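Local coordinates for protein prokaryotic transcription elongation factor GreA/GreB (Nitrosomonas europaea, PDB 2PN0) that probably binds RNA polymerase, as a member of the Rnk branch of the GreA/GreB family of transcription elongation factors, at residues A[8-13]-A[50-55]; A[61-66]-A[122-127]. All blocks are in the same frame, centred on the assembly; numbering follows the deposited sequence. Where two conformers were deposited one is given.

Contact 1 (A[8-13]-A[50-55])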
ATOM      1  N   LYS A   8     -11.863 -19.894  -4.420  1.00 22.97           N
ATOM      2  CA  LYS A   8     -11.751 -18.951  -5.516  1.00 22.23           C
ATOM      3  C   LYS A   8     -12.449 -17.654  -5.121  1.00 21.97           C
ATOM      4  O   LYS A   8     -13.496 -17.683  -4.469  1.00 21.96           O
ATOM      5  CB  LYS A   8     -12.415 -19.533  -6.771  1.00 22.14           C
ATOM      6  CG  LYS A   8     -12.181 -21.023  -6.980  1.00 22.08           C
ATOM      7  CD  LYS A   8     -12.546 -21.427  -8.400  1.00 23.53           C
ATOM      8  CE  LYS A   8     -12.668 -22.940  -8.539  1.00 24.21           C
ATOM      9  NZ  LYS A   8     -11.442 -23.678  -8.077  1.00 25.94           N
ATOM     10  N   ILE A   9     -11.860 -16.518  -5.478  1.00 21.43           N
ATOM     11  CA  ILE A   9     -12.565 -15.250  -5.337  1.00 20.84           C
ATOM     12  C   ILE A   9     -13.551 -15.161  -6.496  1.00 21.06           C
ATOM     13  O   ILE A   9     -13.419 -15.896  -7.475  1.00 20.68           O
ATOM     14  CB  ILE A   9     -11.605 -14.015  -5.326  1.00 20.92           C
ATOM     15  CG1 ILE A   9     -10.870 -13.879  -6.677  1.00 20.78           C
ATOM     16  CG2 ILE A   9     -10.676 -14.078  -4.079  1.00 20.63           C
ATOM     17  CD1 ILE A   9     -10.266 -12.473  -6.976  1.00 21.18           C
HETATM   18  N   MSE A  10     -14.528 -14.266  -6.372  1.00 21.26           N
HETATM   19  CA  MSE A  10     -15.502 -13.996  -7.421  1.00 21.82           C
HETATM   20  C   MSE A  10     -15.223 -12.612  -8.006  1.00 23.12           C
HETATM   21  O   MSE A  10     -15.012 -11.650  -7.241  1.00 23.27           O
HETATM   22  CB  MSE A  10     -16.933 -14.013  -6.856  1.00 21.59           C
HETATM   23  CG  MSE A  10     -17.265 -15.175  -5.931  1.00 21.36           C
HETATM   24 SE   MSE A  10     -19.127 -15.185  -5.286  0.75 20.83          SE
HETATM   25  CE  MSE A  10     -20.046 -14.993  -6.991  1.00 21.62           C
ATOM     26  N   ILE A  11     -15.224 -12.529  -9.342  1.00 24.18           N
ATOM     27  CA  ILE A  11     -15.074 -11.282 -10.121  0.60 24.98           C
ATOM     28  C   ILE A  11     -16.133 -11.233 -11.197  1.00 25.07           C
ATOM     29  O   ILE A  11     -16.558 -12.284 -11.671  1.00 24.90           O
ATOM     30  CB  ILE A  11     -13.791 -11.280 -11.000  0.60 25.05           C
ATOM     31  CG1 ILE A  11     -13.091 -12.640 -10.991  0.60 25.28           C
ATOM     32  CG2 ILE A  11     -12.944 -10.037 -10.740  0.60 26.61           C
ATOM     33  CD1 ILE A  11     -11.639 -12.586 -11.437  0.60 24.96           C
ATOM     34  N   SER A  12     -16.483 -10.027 -11.644  1.00 25.77           N
ATOM     35  CA  SER A  12     -17.336  -9.888 -12.809  1.00 27.28           C
ATOM     36  C   SER A  12     -16.491 -10.140 -14.047  1.00 27.95           C
ATOM     37  O   SER A  12     -15.249 -10.022 -14.005  1.00 28.54           O
ATOM     38  CB  SER A  12     -17.973  -8.497 -12.884  1.00 26.75           C
ATOM     39  OG  SER A  12     -17.048  -7.541 -13.365  1.00 28.57           O
ATOM     40  N   SER A  13     -17.180 -10.477 -15.131  1.00 28.13           N
ATOM     41  CA  SER A  13     -16.548 -10.704 -16.429  0.60 28.61           C
ATOM     42  C   SER A  13     -15.762  -9.467 -16.876  1.00 28.54           C
ATOM     43  O   SER A  13     -14.639  -9.587 -17.377  1.00 28.20           O
ATOM     44  CB  SER A  13     -17.606 -11.066 -17.472  0.60 28.50           C
ATOM     45  OG  SER A  13     -17.015 -11.615 -18.638  0.60 28.86           O
ATOM     46  N   GLU A  50     -24.268  -9.498 -11.013  1.00 29.12           N
ATOM     47  CA  GLU A  50     -25.467  -9.684 -10.195  1.00 29.05           C
ATOM     48  C   GLU A  50     -25.375 -10.752  -9.119  1.00 28.09           C
ATOM     49  O   GLU A  50     -26.058 -10.629  -8.095  1.00 28.05           O
ATOM     50  CB  GLU A  50     -26.706  -9.990 -11.058  1.00 29.09           C
ATOM     51  CG  GLU A  50     -27.149  -8.884 -12.025  1.00 31.58           C
ATOM     52  CD  GLU A  50     -27.046  -7.490 -11.434  1.00 34.07           C
ATOM     53  OE1 GLU A  50     -26.331  -6.658 -12.042  1.00 35.45           O
ATOM     54  OE2 GLU A  50     -27.659  -7.233 -10.366  1.00 34.82           O
ATOM     55  N   GLU A  51     -24.586 -11.809  -9.345  1.00 27.29           N
ATOM     56  CA  GLU A  51     -24.543 -12.817  -8.280  0.60 26.93           C
ATOM     57  C   GLU A  51     -23.239 -12.831  -7.490  1.00 26.07           C
ATOM     58  O   GLU A  51     -22.956 -13.763  -6.733  1.00 26.42           O
ATOM     59  CB  GLU A  51     -25.030 -14.225  -8.741  0.60 27.29           C
ATOM     60  CG  GLU A  51     -25.739 -15.068  -7.585  0.60 27.75           C
ATOM     61  CD  GLU A  51     -27.018 -14.346  -7.042  0.60 29.36           C
ATOM     62  OE1 GLU A  51     -27.343 -14.494  -5.826  0.60 29.39           O
ATOM     63  OE2 GLU A  51     -27.690 -13.638  -7.827  0.60 30.58           O
ATOM     64  N   ILE A  52     -22.490 -11.733  -7.603  1.00 24.69           N
ATOM     65  CA  ILE A  52     -21.438 -11.438  -6.616  1.00 22.99           C
ATOM     66  C   ILE A  52     -22.123 -10.708  -5.462  1.00 22.33           C
ATOM     67  O   ILE A  52     -22.721  -9.643  -5.672  1.00 21.49           O
ATOM     68  CB  ILE A  52     -20.326 -10.498  -7.128  1.00 23.25           C
ATOM     69  CG1 ILE A  52     -19.545 -11.116  -8.278  1.00 23.65           C
ATOM     70  CG2 ILE A  52     -19.360 -10.168  -5.988  1.00 21.51           C
ATOM     71  CD1 ILE A  52     -18.778 -10.106  -9.059  1.00 25.35           C
ATOM     72  N   PRO A  53     -22.042 -11.265  -4.236  1.00 21.62           N
ATOM     73  CA  PRO A  53     -22.714 -10.636  -3.088  1.00 21.11           C
ATOM     74  C   PRO A  53     -22.214  -9.211  -2.823  1.00 19.79           C
ATOM     75  O   PRO A  53     -21.035  -8.930  -3.083  1.00 19.88           O
ATOM     76  CB  PRO A  53     -22.364 -11.567  -1.923  1.00 21.42           C
ATOM     77  CG  PRO A  53     -21.971 -12.867  -2.555  1.00 21.55           C
ATOM     78  CD  PRO A  53     -21.355 -12.519  -3.868  1.00 22.09           C
ATOM     79  N   PRO A  54     -23.095  -8.320  -2.323  1.00 18.99           N
ATOM     80  CA  PRO A  54     -22.784  -6.908  -1.979  1.00 18.40           C
ATOM     81  C   PRO A  54     -21.683  -6.733  -0.933  1.00 17.99           C
ATOM     82  O   PRO A  54     -21.102  -5.661  -0.813  1.00 17.52           O
ATOM     83  CB  PRO A  54     -24.119  -6.365  -1.425  1.00 19.19           C
ATOM     84  CG  PRO A  54     -24.943  -7.584  -1.109  1.00 18.85           C
ATOM     85  CD  PRO A  54     -24.521  -8.634  -2.076  1.00 18.84           C
ATOM     86  N   THR A  55     -21.383  -7.806  -0.216  1.00 18.30           N
ATOM     87  CA  THR A  55     -20.368  -7.787   0.839  1.00 18.02           C
ATOM     88  C   THR A  55     -18.980  -8.145   0.336  1.00 17.05           C
ATOM     89  O   THR A  55     -18.019  -8.100   1.126  1.00 16.10           O
ATOM     90  CB  THR A  55     -20.694  -8.803   1.910  1.00 19.04           C
ATOM     91  OG1 THR A  55     -20.996 -10.053   1.269  1.00 21.03           O
ATOM     92  CG2 THR A  55     -21.878  -8.338   2.762  1.00 20.61           C
TER
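Met10, present as selenomethionine, lies across the loop Glu51-Pro53 while Ile52 reaches back between the two segments. The Met10 chain is straight as far as SE and then bends (chi3 51°), which carries CE to within 3.2 Å of Glu51 O; the same methyl lies 3.8 Å from Ile52 CA. One atom earlier, Met10 SE meets the ring carbon Pro53 CD at 3.8 Å, the two side chains crossing at about a right angle. Ile52 holds CG1 anti to its carbonyl carbon (chi1 -64°), facing Met10 CE at 4.1 Å, and from there its CD1 presses on the backbone of the other segment, 3.5 Å from Ser12 N and 3.6 Å from Ile11 C. Residues 10-12 form the first strand of a small parallel pair with strand 45-47, the helices 13-25 and 34-42 making the connection between them, and 50-55 is the loop that follows the second strand. Val47 of that strand touches both Met10 and Ile52. The inner side continues into buried Ile11, whose CB points away from the loop and whose side chain, in the conformer given, packs on Leu41 of helix 34-42, and into Ser12, the N-cap of helix 13-25, whose OG is bonded to Asp15 N. The outer side is looser: Glu51, an exposed residue, borders Met10 through its carbonyl, while in the conformer given its side-chain end leads away from the strand.

Contact 2 (A[61-66]-A[122-127])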
ATOM      1  N   SER A  61     -15.263  -0.834  -5.572  1.00 16.47           N
ATOM      2  CA  SER A  61     -15.937  -0.952  -4.256  1.00 17.63           C
ATOM      3  C   SER A  61     -15.315   0.070  -3.308  1.00 17.06           C
ATOM      4  O   SER A  61     -14.096   0.288  -3.322  1.00 16.85           O
ATOM      5  CB  SER A  61     -15.744  -2.356  -3.622  1.00 17.04           C
ATOM      6  OG  SER A  61     -16.604  -3.301  -4.250  1.00 23.21           O
ATOM      7  N   THR A  62     -16.141   0.661  -2.437  1.00 16.19           N
ATOM      8  CA  THR A  62     -15.610   1.435  -1.303  1.00 16.55           C
ATOM      9  C   THR A  62     -15.664   0.544  -0.067  1.00 15.47           C
ATOM     10  O   THR A  62     -16.729  -0.017   0.235  1.00 16.99           O
ATOM     11  CB  THR A  62     -16.417   2.742  -1.084  1.00 15.88           C
ATOM     12  OG1 THR A  62     -16.201   3.581  -2.212  1.00 16.42           O
ATOM     13  CG2 THR A  62     -15.942   3.487   0.156  1.00 16.79           C
ATOM     14  N   VAL A  63     -14.510   0.382   0.582  1.00 15.36           N
ATOM     15  CA  VAL A  63     -14.369  -0.486   1.732  1.00 15.39           C
ATOM     16  C   VAL A  63     -14.246   0.395   2.964  1.00 15.17           C
ATOM     17  O   VAL A  63     -13.386   1.275   3.028  1.00 16.12           O
ATOM     18  CB  VAL A  63     -13.135  -1.421   1.555  1.00 15.60           C
ATOM     19  CG1 VAL A  63     -13.028  -2.438   2.706  1.00 16.34           C
ATOM     20  CG2 VAL A  63     -13.186  -2.158   0.195  1.00 16.67           C
ATOM     21  N   ARG A  64     -15.127   0.158   3.940  1.00 14.26           N
ATOM     22  CA  ARG A  64     -15.068   0.856   5.230  1.00 13.88           C
ATOM     23  C   ARG A  64     -14.369  -0.033   6.237  1.00 13.24           C
ATOM     24  O   ARG A  64     -14.745  -1.197   6.368  1.00 13.93           O
ATOM     25  CB  ARG A  64     -16.487   1.168   5.717  1.00 13.80           C
ATOM     26  CG  ARG A  64     -16.530   1.944   6.993  1.00 15.36           C
ATOM     27  CD  ARG A  64     -17.858   2.624   7.090  1.00 19.05           C
ATOM     28  NE  ARG A  64     -18.074   3.356   8.317  1.00 20.30           N
ATOM     29  CZ  ARG A  64     -17.495   4.513   8.666  1.00 22.82           C
ATOM     30  NH1 ARG A  64     -16.569   5.091   7.905  1.00 21.68           N
ATOM     31  NH2 ARG A  64     -17.838   5.092   9.820  1.00 21.62           N
ATOM     32  N   PHE A  65     -13.369   0.506   6.932  1.00 11.90           N
ATOM     33  CA  PHE A  65     -12.566  -0.253   7.874  1.00 11.31           C
ATOM     34  C   PHE A  65     -12.669   0.318   9.259  1.00 11.30           C
ATOM     35  O   PHE A  65     -12.773   1.544   9.414  1.00 10.74           O
ATOM     36  CB  PHE A  65     -11.073  -0.116   7.541  1.00 12.02           C
ATOM     37  CG  PHE A  65     -10.681  -0.651   6.208  1.00 13.45           C
ATOM     38  CD1 PHE A  65     -10.337  -2.000   6.056  1.00 14.02           C
ATOM     39  CD2 PHE A  65     -10.625   0.208   5.099  1.00 13.32           C
ATOM     40  CE1 PHE A  65      -9.943  -2.506   4.825  1.00 15.03           C
ATOM     41  CE2 PHE A  65     -10.250  -0.289   3.820  1.00 14.68           C
ATOM     42  CZ  PHE A  65      -9.889  -1.645   3.705  1.00 15.93           C
ATOM     43  N   ARG A  66     -12.608  -0.542  10.281  1.00 11.52           N
ATOM     44  CA  ARG A  66     -12.420  -0.071  11.653  0.60 11.85           C
ATOM     45  C   ARG A  66     -11.073  -0.581  12.167  1.00 12.45           C
ATOM     46  O   ARG A  66     -10.744  -1.761  11.994  1.00 10.24           O
ATOM     47  CB  ARG A  66     -13.545  -0.512  12.601  0.60 12.30           C
ATOM     48  CG  ARG A  66     -13.532   0.262  13.936  0.60 11.90           C
ATOM     49  CD  ARG A  66     -14.550  -0.225  14.979  0.60 14.51           C
ATOM     50  NE  ARG A  66     -15.945  -0.103  14.535  0.60 17.51           N
ATOM     51  CZ  ARG A  66     -16.682  -1.125  14.093  0.60 19.29           C
ATOM     52  NH1 ARG A  66     -16.157  -2.353  14.021  0.60 18.35           N
ATOM     53  NH2 ARG A  66     -17.944  -0.923  13.709  0.60 17.54           N
ATOM     54  N   VAL A 122      -7.089  -4.032  10.947  1.00 14.66           N
ATOM     55  CA  VAL A 122      -8.392  -3.425  10.645  1.00 14.73           C
ATOM     56  C   VAL A 122      -9.382  -4.506  10.243  1.00 15.69           C
ATOM     57  O   VAL A 122      -8.983  -5.566   9.749  1.00 15.51           O
ATOM     58  CB  VAL A 122      -8.310  -2.368   9.522  1.00 14.76           C
ATOM     59  CG1 VAL A 122      -7.461  -1.149   9.987  1.00 16.44           C
ATOM     60  CG2 VAL A 122      -7.713  -2.964   8.182  1.00 14.57           C
ATOM     61  N   ARG A 123     -10.673  -4.225  10.464  1.00 15.77           N
ATOM     62  CA  ARG A 123     -11.695  -5.124   9.984  1.00 16.73           C
ATOM     63  C   ARG A 123     -12.536  -4.393   8.969  1.00 15.11           C
ATOM     64  O   ARG A 123     -12.835  -3.219   9.145  1.00 13.77           O
ATOM     65  CB  ARG A 123     -12.596  -5.556  11.157  1.00 16.57           C
ATOM     66  CG  ARG A 123     -13.739  -6.492  10.761  1.00 20.62           C
ATOM     67  CD  ARG A 123     -14.695  -6.672  11.960  1.00 20.96           C
ATOM     68  NE  ARG A 123     -14.012  -7.319  13.082  1.00 27.54           N
ATOM     69  CZ  ARG A 123     -14.554  -7.480  14.290  1.00 31.66           C
ATOM     70  NH1 ARG A 123     -15.782  -7.005  14.529  1.00 32.43           N
ATOM     71  NH2 ARG A 123     -13.872  -8.095  15.264  1.00 33.11           N
ATOM     72  N   ILE A 124     -12.954  -5.102   7.929  1.00 13.55           N
ATOM     73  CA  ILE A 124     -13.846  -4.510   6.958  1.00 13.62           C
ATOM     74  C   ILE A 124     -15.241  -4.464   7.542  1.00 14.55           C
ATOM     75  O   ILE A 124     -15.848  -5.511   7.811  1.00 15.21           O
ATOM     76  CB  ILE A 124     -13.873  -5.306   5.633  1.00 13.59           C
ATOM     77  CG1 ILE A 124     -12.473  -5.278   4.954  1.00 15.16           C
ATOM     78  CG2 ILE A 124     -15.006  -4.750   4.711  1.00 13.11           C
ATOM     79  CD1 ILE A 124     -12.326  -6.201   3.769  1.00 15.14           C
ATOM     80  N   VAL A 125     -15.736  -3.245   7.761  1.00 14.82           N
ATOM     81  CA  VAL A 125     -17.022  -3.064   8.426  1.00 16.42           C
ATOM     82  C   VAL A 125     -18.184  -3.020   7.418  1.00 16.76           C
ATOM     83  O   VAL A 125     -19.324  -3.445   7.747  1.00 17.89           O
ATOM     84  CB  VAL A 125     -17.026  -1.858   9.428  1.00 17.37           C
ATOM     85  CG1 VAL A 125     -16.042  -2.094  10.536  1.00 18.91           C
ATOM     86  CG2 VAL A 125     -16.737  -0.585   8.765  1.00 21.13           C
ATOM     87  N   GLU A 126     -17.891  -2.583   6.197  1.00 16.35           N
ATOM     88  CA  GLU A 126     -18.913  -2.417   5.141  1.00 17.07           C
ATOM     89  C   GLU A 126     -18.264  -2.324   3.781  1.00 16.87           C
ATOM     90  O   GLU A 126     -17.157  -1.798   3.643  1.00 16.57           O
ATOM     91  CB  GLU A 126     -19.714  -1.130   5.387  1.00 16.61           C
ATOM     92  CG  GLU A 126     -20.974  -0.990   4.512  1.00 16.96           C
ATOM     93  CD  GLU A 126     -21.847   0.186   4.870  1.00 18.77           C
ATOM     94  OE1 GLU A 126     -21.487   0.995   5.764  1.00 20.90           O
ATOM     95  OE2 GLU A 126     -22.903   0.310   4.215  1.00 18.53           O
ATOM     96  N   VAL A 127     -18.969  -2.829   2.775  1.00 16.68           N
ATOM     97  CA  VAL A 127     -18.540  -2.712   1.374  1.00 17.52           C
ATOM     98  C   VAL A 127     -19.684  -2.021   0.624  1.00 19.02           C
ATOM     99  O   VAL A 127     -20.831  -2.380   0.818  1.00 18.30           O
ATOM    100  CB  VAL A 127     -18.277  -4.107   0.803  1.00 16.47           C
ATOM    101  CG1 VAL A 127     -17.919  -4.020  -0.666  1.00 19.61           C
ATOM    102  CG2 VAL A 127     -17.128  -4.794   1.585  1.00 18.21           C
TER
HETATM  103  O   HOH W   1     -18.463   0.978   2.382  1.00 25.14           O
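Arg64 faces two residues at once, Val125 and Glu126, in a classic beta bulge: Arg64 O receives Val125 N at 2.7 Å and, weakly, Glu126 N at 3.4 Å. In return Arg64 N gives an almost straight bond (175°) to Glu126 O at 2.8 Å. The register therefore slips by one, and beyond the slip Arg66 and Arg123 exchange a pair of backbone bonds. The extra residue, Val125, sets its side chain between two arginines. Its CG2, in the crowded position between backbone N and carbonyl carbon, lies 3.5 Å from Arg64 CB, whereas CG1 lies over one face of the Arg66 guanidinium, toward the rim and 3.5 Å from Arg66 NH1, in the conformer given, one of two deposited. The strands belong to the antiparallel sheet of the C-terminal, FKBP-like GreA/GreB region, in which strand 119-128 runs between 62-67 and 109-113. The other face of this pair of strands is apolar. Val63 CG1 packs against Ile124 CG2 at 3.6 Å; Phe65 has CG anti to its carbonyl carbon (chi1 -62°) and lies side by side with Ile124, its ring also meeting Phe74. Phe65 CD1 is 3.5 Å from Val122 CG2. On the arginine face Arg64 NH1 is hydrogen-bonded to the cysteinesulfonic acid at position 75, and Arg123 NE forms a salt bridge with Glu109. Toward the 127 end a water sits 2.9 Å from Thr62 O.

The two contacts follow one another along the chain, contact 1 closing at residue 55 before contact 2 opens at 61, and their centres are about 17 Å apart. They share no sheet: contact 1 sets strand 10-12, paired in parallel with 45-47 in the Rnk N-terminal region, against the loop 50-55, and contact 2 lies within the antiparallel sheet of the GreA/GreB C-terminal region. That loop leads from one to the other, and its end touches the second contact directly, Thr55 O lying 3.5 Å from Val127 CG2 and Pro54 O 3.6 Å from Val127 CG1. Its middle packs on the N-terminal strand and its last residues on strand 119-128, which joins the two regions by more than chain continuity.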